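Local atomic coordinates of conserved Hypothetical Protein TT1486 (Thermus thermophilus, PDB entry 2CU5), a protein that is of unknown function but may act as a secondary thiamine-phosphate synthase and belongs to the UPF0047 (YjbQ) family. Residues N18-V23 / L103-W108; L88-H93 / A114-P119. All coordinates share one frame; numbering follows the deposited sequence.

Contact 1. Residues N18-V23 / L103-W108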
loop_
_atom_site.group_PDB
_atom_site.type_symbol
_atom_site.label_atom_id
_atom_site.label_comp_id
_atom_site.label_asym_id
_atom_site.label_seq_id
_atom_site.Cartn_x
_atom_site.Cartn_y
_atom_site.Cartn_z
ATOM N N ASN A 18 -1.358 14.927 -10.869
ATOM C CA ASN A 18 -1.218 13.913 -11.910
ATOM C C ASN A 18 0.211 13.939 -12.458
ATOM O O ASN A 18 0.601 14.882 -13.141
ATOM C CB ASN A 18 -2.210 14.199 -13.040
ATOM C CG ASN A 18 -2.323 13.049 -14.019
ATOM O OD1 ASN A 18 -1.333 12.389 -14.328
ATOM N ND2 ASN A 18 -3.532 12.804 -14.513
ATOM N N ILE A 19 0.986 12.905 -12.161
ATOM C CA ILE A 19 2.374 12.840 -12.614
ATOM C C ILE A 19 2.603 11.751 -13.655
ATOM O O ILE A 19 3.740 11.369 -13.932
ATOM C CB ILE A 19 3.313 12.570 -11.431
ATOM C CG1 ILE A 19 2.957 11.214 -10.804
ATOM C CG2 ILE A 19 3.201 13.710 -10.405
ATOM C CD1 ILE A 19 3.914 10.748 -9.728
ATOM N N THR A 20 1.518 11.253 -14.231
ATOM C CA THR A 20 1.597 10.191 -15.225
ATOM C C THR A 20 2.551 10.538 -16.366
ATOM O O THR A 20 3.474 9.779 -16.666
ATOM C CB THR A 20 0.204 9.893 -15.825
ATOM O OG1 THR A 20 -0.750 9.725 -14.768
ATOM C CG2 THR A 20 0.240 8.620 -16.661
ATOM N N ARG A 21 2.328 11.687 -16.993
ATOM C CA ARG A 21 3.156 12.108 -18.116
ATOM C C ARG A 21 4.595 12.411 -17.727
ATOM O O ARG A 21 5.519 12.095 -18.481
ATOM C CB ARG A 21 2.528 13.321 -18.816
ATOM C CG ARG A 21 3.317 13.823 -20.022
ATOM C CD ARG A 21 3.707 12.682 -20.956
ATOM N NE ARG A 21 2.558 11.879 -21.372
ATOM C CZ ARG A 21 1.563 12.327 -22.131
ATOM N NH1 ARG A 21 1.565 13.580 -22.564
ATOM N NH2 ARG A 21 0.568 11.514 -22.467
ATOM N N LYS A 22 4.801 13.019 -16.563
ATOM C CA LYS A 22 6.162 13.321 -16.124
ATOM C C LYS A 22 6.954 12.042 -15.843
ATOM O O LYS A 22 8.169 11.993 -16.068
ATOM C CB LYS A 22 6.145 14.243 -14.895
ATOM C CG LYS A 22 5.783 15.683 -15.266
ATOM C CD LYS A 22 5.882 16.656 -14.104
ATOM C CE LYS A 22 5.534 18.070 -14.563
ATOM N NZ LYS A 22 5.636 19.082 -13.473
ATOM N N VAL A 23 6.276 11.007 -15.352
ATOM C CA VAL A 23 6.942 9.733 -15.102
ATOM C C VAL A 23 7.294 9.119 -16.456
ATOM O O VAL A 23 8.405 8.645 -16.659
ATOM C CB VAL A 23 6.033 8.731 -14.352
ATOM C CG1 VAL A 23 6.642 7.325 -14.412
ATOM C CG2 VAL A 23 5.872 9.151 -12.896
ATOM N N LEU A 103 3.090 4.131 -19.692
ATOM C CA LEU A 103 2.568 3.320 -18.604
ATOM C C LEU A 103 1.311 2.577 -19.040
ATOM O O LEU A 103 0.438 3.155 -19.683
ATOM C CB LEU A 103 2.261 4.212 -17.400
ATOM C CG LEU A 103 3.488 4.856 -16.747
ATOM C CD1 LEU A 103 3.052 5.953 -15.771
ATOM C CD2 LEU A 103 4.297 3.785 -16.043
ATOM N N ARG A 104 1.234 1.291 -18.700
ATOM C CA ARG A 104 0.075 0.464 -19.036
ATOM C C ARG A 104 -0.898 0.565 -17.869
ATOM O O ARG A 104 -0.656 0.013 -16.797
ATOM C CB ARG A 104 0.490 -0.996 -19.234
ATOM C CG ARG A 104 1.546 -1.209 -20.304
ATOM C CD ARG A 104 1.088 -0.732 -21.681
ATOM N NE ARG A 104 0.028 -1.555 -22.269
ATOM C CZ ARG A 104 -1.275 -1.394 -22.047
ATOM N NH1 ARG A 104 -1.709 -0.433 -21.242
ATOM N NH2 ARG A 104 -2.151 -2.195 -22.642
ATOM N N LEU A 105 -1.999 1.270 -18.089
ATOM C CA LEU A 105 -2.987 1.489 -17.042
ATOM C C LEU A 105 -4.404 1.206 -17.511
ATOM O O LEU A 105 -4.662 1.099 -18.711
ATOM C CB LEU A 105 -2.904 2.946 -16.585
ATOM C CG LEU A 105 -1.515 3.421 -16.157
ATOM C CD1 LEU A 105 -1.504 4.932 -15.983
ATOM C CD2 LEU A 105 -1.133 2.719 -14.863
ATOM N N GLY A 106 -5.319 1.101 -16.551
ATOM C CA GLY A 106 -6.711 0.865 -16.878
ATOM C C GLY A 106 -7.278 2.105 -17.539
ATOM O O GLY A 106 -6.659 3.172 -17.517
ATOM N N ARG A 107 -8.462 1.973 -18.121
ATOM C CA ARG A 107 -9.105 3.077 -18.816
ATOM C C ARG A 107 -9.373 4.313 -17.954
ATOM O O ARG A 107 -9.458 5.426 -18.475
ATOM C CB ARG A 107 -10.415 2.592 -19.447
ATOM C CG ARG A 107 -11.143 3.663 -20.228
ATOM C CD ARG A 107 -12.540 3.229 -20.640
ATOM N NE ARG A 107 -12.536 2.132 -21.602
ATOM C CZ ARG A 107 -13.617 1.719 -22.257
ATOM N NH1 ARG A 107 -14.784 2.318 -22.051
ATOM N NH2 ARG A 107 -13.536 0.709 -23.115
ATOM N N TRP A 108 -9.502 4.131 -16.642
ATOM C CA TRP A 108 -9.773 5.264 -15.756
ATOM C C TRP A 108 -8.696 5.497 -14.709
ATOM O O TRP A 108 -8.976 6.064 -13.651
ATOM C CB TRP A 108 -11.113 5.070 -15.049
ATOM C CG TRP A 108 -12.239 4.829 -15.991
ATOM C CD1 TRP A 108 -12.787 3.623 -16.324
ATOM C CD2 TRP A 108 -12.935 5.814 -16.761
ATOM N NE1 TRP A 108 -13.783 3.797 -17.255
ATOM C CE2 TRP A 108 -13.895 5.132 -17.542
ATOM C CE3 TRP A 108 -12.841 7.207 -16.868
ATOM C CZ2 TRP A 108 -14.757 5.799 -18.422
ATOM C CZ3 TRP A 108 -13.701 7.871 -17.744
ATOM C CH2 TRP A 108 -14.646 7.163 -18.508
#

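Contact 2. Residues L88-H93 / A114-P119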
loop_
_atom_site.group_PDB
_atom_site.type_symbol
_atom_site.label_atom_id
_atom_site.label_comp_id
_atom_site.label_asym_id
_atom_site.label_seq_id
_atom_site.Cartn_x
_atom_site.Cartn_y
_atom_site.Cartn_z
ATOM N N LEU A 88 0.860 7.140 5.336
ATOM C CA LEU A 88 0.943 5.729 5.705
ATOM C C LEU A 88 -0.189 4.939 5.059
ATOM O O LEU A 88 0.012 3.821 4.570
ATOM C CB LEU A 88 0.872 5.585 7.234
ATOM C CG LEU A 88 0.864 4.183 7.860
ATOM C CD1 LEU A 88 1.392 4.280 9.285
ATOM C CD2 LEU A 88 -0.538 3.598 7.850
ATOM N N LEU A 89 -1.379 5.528 5.051
ATOM C CA LEU A 89 -2.558 4.880 4.484
ATOM C C LEU A 89 -2.510 4.762 2.971
ATOM O O LEU A 89 -2.985 3.777 2.398
ATOM C CB LEU A 89 -3.824 5.651 4.875
ATOM C CG LEU A 89 -4.195 5.647 6.357
ATOM C CD1 LEU A 89 -5.419 6.548 6.584
ATOM C CD2 LEU A 89 -4.491 4.233 6.804
ATOM N N THR A 90 -1.941 5.772 2.326
ATOM C CA THR A 90 -1.870 5.797 0.877
ATOM C C THR A 90 -0.721 4.935 0.366
ATOM O O THR A 90 -0.897 4.135 -0.548
ATOM C CB THR A 90 -1.708 7.252 0.377
ATOM O OG1 THR A 90 -2.824 8.029 0.827
ATOM C CG2 THR A 90 -1.648 7.307 -1.142
ATOM N N GLY A 91 0.441 5.085 0.987
ATOM C CA GLY A 91 1.609 4.335 0.566
ATOM C C GLY A 91 2.574 5.299 -0.100
ATOM O O GLY A 91 2.151 6.332 -0.619
ATOM N N VAL A 92 3.862 4.966 -0.093
ATOM C CA VAL A 92 4.870 5.834 -0.692
ATOM C C VAL A 92 5.623 5.244 -1.885
ATOM O O VAL A 92 6.660 5.772 -2.288
ATOM C CB VAL A 92 5.907 6.288 0.360
ATOM C CG1 VAL A 92 5.211 7.093 1.447
ATOM C CG2 VAL A 92 6.620 5.082 0.955
ATOM N N HIS A 93 5.122 4.148 -2.441
ATOM C CA HIS A 93 5.773 3.564 -3.605
ATOM C C HIS A 93 4.765 2.878 -4.510
ATOM O O HIS A 93 3.668 2.505 -4.081
ATOM C CB HIS A 93 6.878 2.577 -3.194
ATOM C CG HIS A 93 6.404 1.170 -2.991
ATOM N ND1 HIS A 93 5.797 0.744 -1.829
ATOM C CD2 HIS A 93 6.458 0.088 -3.806
ATOM C CE1 HIS A 93 5.498 -0.538 -1.936
ATOM N NE2 HIS A 93 5.888 -0.961 -3.126
ATOM N N ALA A 114 0.027 12.207 -4.108
ATOM C CA ALA A 114 -0.963 12.692 -3.155
ATOM C C ALA A 114 -0.320 13.583 -2.101
ATOM O O ALA A 114 0.293 13.089 -1.163
ATOM C CB ALA A 114 -1.660 11.499 -2.492
ATOM N N GLU A 115 -0.474 14.895 -2.257
ATOM C CA GLU A 115 0.095 15.854 -1.312
ATOM C C GLU A 115 -0.862 16.147 -0.159
ATOM O O GLU A 115 -1.994 16.565 -0.384
ATOM C CB GLU A 115 0.425 17.172 -2.018
ATOM C CG GLU A 115 0.984 18.223 -1.073
ATOM C CD GLU A 115 2.292 17.790 -0.438
ATOM O OE1 GLU A 115 3.362 18.072 -1.023
ATOM O OE2 GLU A 115 2.257 17.155 0.642
ATOM N N PHE A 116 -0.393 15.946 1.069
ATOM C CA PHE A 116 -1.218 16.198 2.248
ATOM C C PHE A 116 -0.652 17.315 3.126
ATOM O O PHE A 116 -1.288 17.723 4.097
ATOM C CB PHE A 116 -1.350 14.919 3.082
ATOM C CG PHE A 116 -1.813 13.724 2.293
ATOM C CD1 PHE A 116 -3.042 13.735 1.643
ATOM C CD2 PHE A 116 -1.018 12.583 2.208
ATOM C CE1 PHE A 116 -3.480 12.626 0.920
ATOM C CE2 PHE A 116 -1.444 11.467 1.488
ATOM C CZ PHE A 116 -2.676 11.490 0.844
ATOM N N ASP A 117 0.538 17.812 2.794
ATOM C CA ASP A 117 1.137 18.881 3.591
ATOM C C ASP A 117 2.009 19.834 2.774
ATOM O O ASP A 117 3.189 20.013 3.067
ATOM C CB ASP A 117 1.949 18.277 4.742
ATOM C CG ASP A 117 2.466 19.330 5.712
ATOM O OD1 ASP A 117 1.737 20.309 5.970
ATOM O OD2 ASP A 117 3.593 19.175 6.220
ATOM N N GLY A 118 1.412 20.448 1.757
ATOM C CA GLY A 118 2.142 21.376 0.916
ATOM C C GLY A 118 1.825 22.820 1.268
ATOM O O GLY A 118 1.354 23.098 2.371
ATOM N N PRO A 119 2.081 23.768 0.356
ATOM C CA PRO A 119 2.650 23.512 -0.969
ATOM C C PRO A 119 4.150 23.272 -0.856
ATOM O O PRO A 119 4.821 23.887 -0.031
ATOM C CB PRO A 119 2.327 24.795 -1.728
ATOM C CG PRO A 119 2.479 25.835 -0.657
ATOM C CD PRO A 119 1.771 25.201 0.524
#

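Contact 1. Residues N18-V23 / L103-W108
Thr20 and Leu103 meet because of how each is turned about its first bond. In Thr20 (chi1 -49°) the methyl CG2 lies opposite the backbone N, while OG1 stands beside that N and can turn to polar partners. Leu103 has CG next to its own N, and an extended second torsion (167°) then carries CD1 away from CA and toward helix 20-25. CD1 is the hub of the contact: it lies 4.0 Å from Thr20 CG2, where the two side chains cross obliquely, and also 4.0 Å from the backbone oxygen, Thr20 O. One turn of chain further on, Val23 meets the same methyl with its CG1, at 4.1 Å from Leu103 CD1, the side chains crossing at about a right angle. Leu105 comes from another direction, tip to tip with Thr20, its CD1 4.1 Å from Thr20 CG2. No hydrogen bond joins the two segments; van der Waals packing holds them, nearly all of it methyl against methyl.

The hydroxyl branch of Thr20 takes up polar partners instead. Asn18 OD1 takes two donors, Thr20 N at 3.1 Å, in the carbonyl plane, and Thr20 OG1 at 2.8 Å, tilted from that plane. OG1 is also bonded to Val111 N, and these two bonds hold the rotation about chi1, which in turn sets where CG2 points. Around the contact, Leu103 also packs on Leu96 and Val111, Val23 on Leu7, and Leu105 on Phe37 of the second subunit. Glu24 OE2, further along helix 20-25, accepts from Leu103 N, a second link between that helix and strand 102-103.

The bond from Thr20 N to Asn18 OD1 makes an Asx turn, which leads from the end of strand 15-18 through the N-cap residue Ile19 into the short helix 20-25.

Contact 2. Residues L88-H93 / A114-P119
Thr90 OG1 donates to the main-chain oxygen of Lys86, one turn earlier in the helix, and the edge of the Phe116 ring comes up to this same hydroxyl. The nearest ring atom is CZ, 3.5 Å from Thr90 OG1, with CE2 at 3.8 Å; the oxygen sits near the plane of the ring, so it faces the C-H rim and not the pi cloud. The methyl of Thr90 turns elsewhere: with chi1 at -59° it stands opposite the backbone N, and CG2 comes to within 4.4 Å of Ala114 CB. Within the second segment, Ala114 O lies 3.5 Å above the Phe116 ring plane, toward its rim.

Glu115 bridges the turn that leaves the strand. Its OE2 accepts from Asp117 N at 2.8 Å, from the anti side and 34° out of the carboxylate plane, while OE1 forms a salt bridge with Arg122 NE and a hydrogen bond with Thr11 OG1.

Phe116 also packs on Ala83 and Lys86, so the ring lies against helix 81-90 just past the end of strand 110-115. Thr90, in the last turn of that helix, touches Thr46 of the neighbouring strand 43-48, and also Leu88 of the second subunit.

In the fold
The two contacts have centres 18 Å apart and do not touch; their nearest atoms are about 7 Å from each other. Along the chain their segments alternate, 18-23, 88-93, 103-108, 114-119, so the two chain closures interlock in sequence, neither lying wholly between the segments of the other. Strand 110-115, the middle of the three-stranded sheet, connects them: its start backs contact 1 through Val111, and its end supplies Ala114 to contact 2. Strand 93-99 of the five-stranded sheet runs on from 88-93 and pairs with 102-103, beside contact 1. Both contacts lie against the second subunit, and contact 2 meets the third as well, consistent with a place near where the three chains come together.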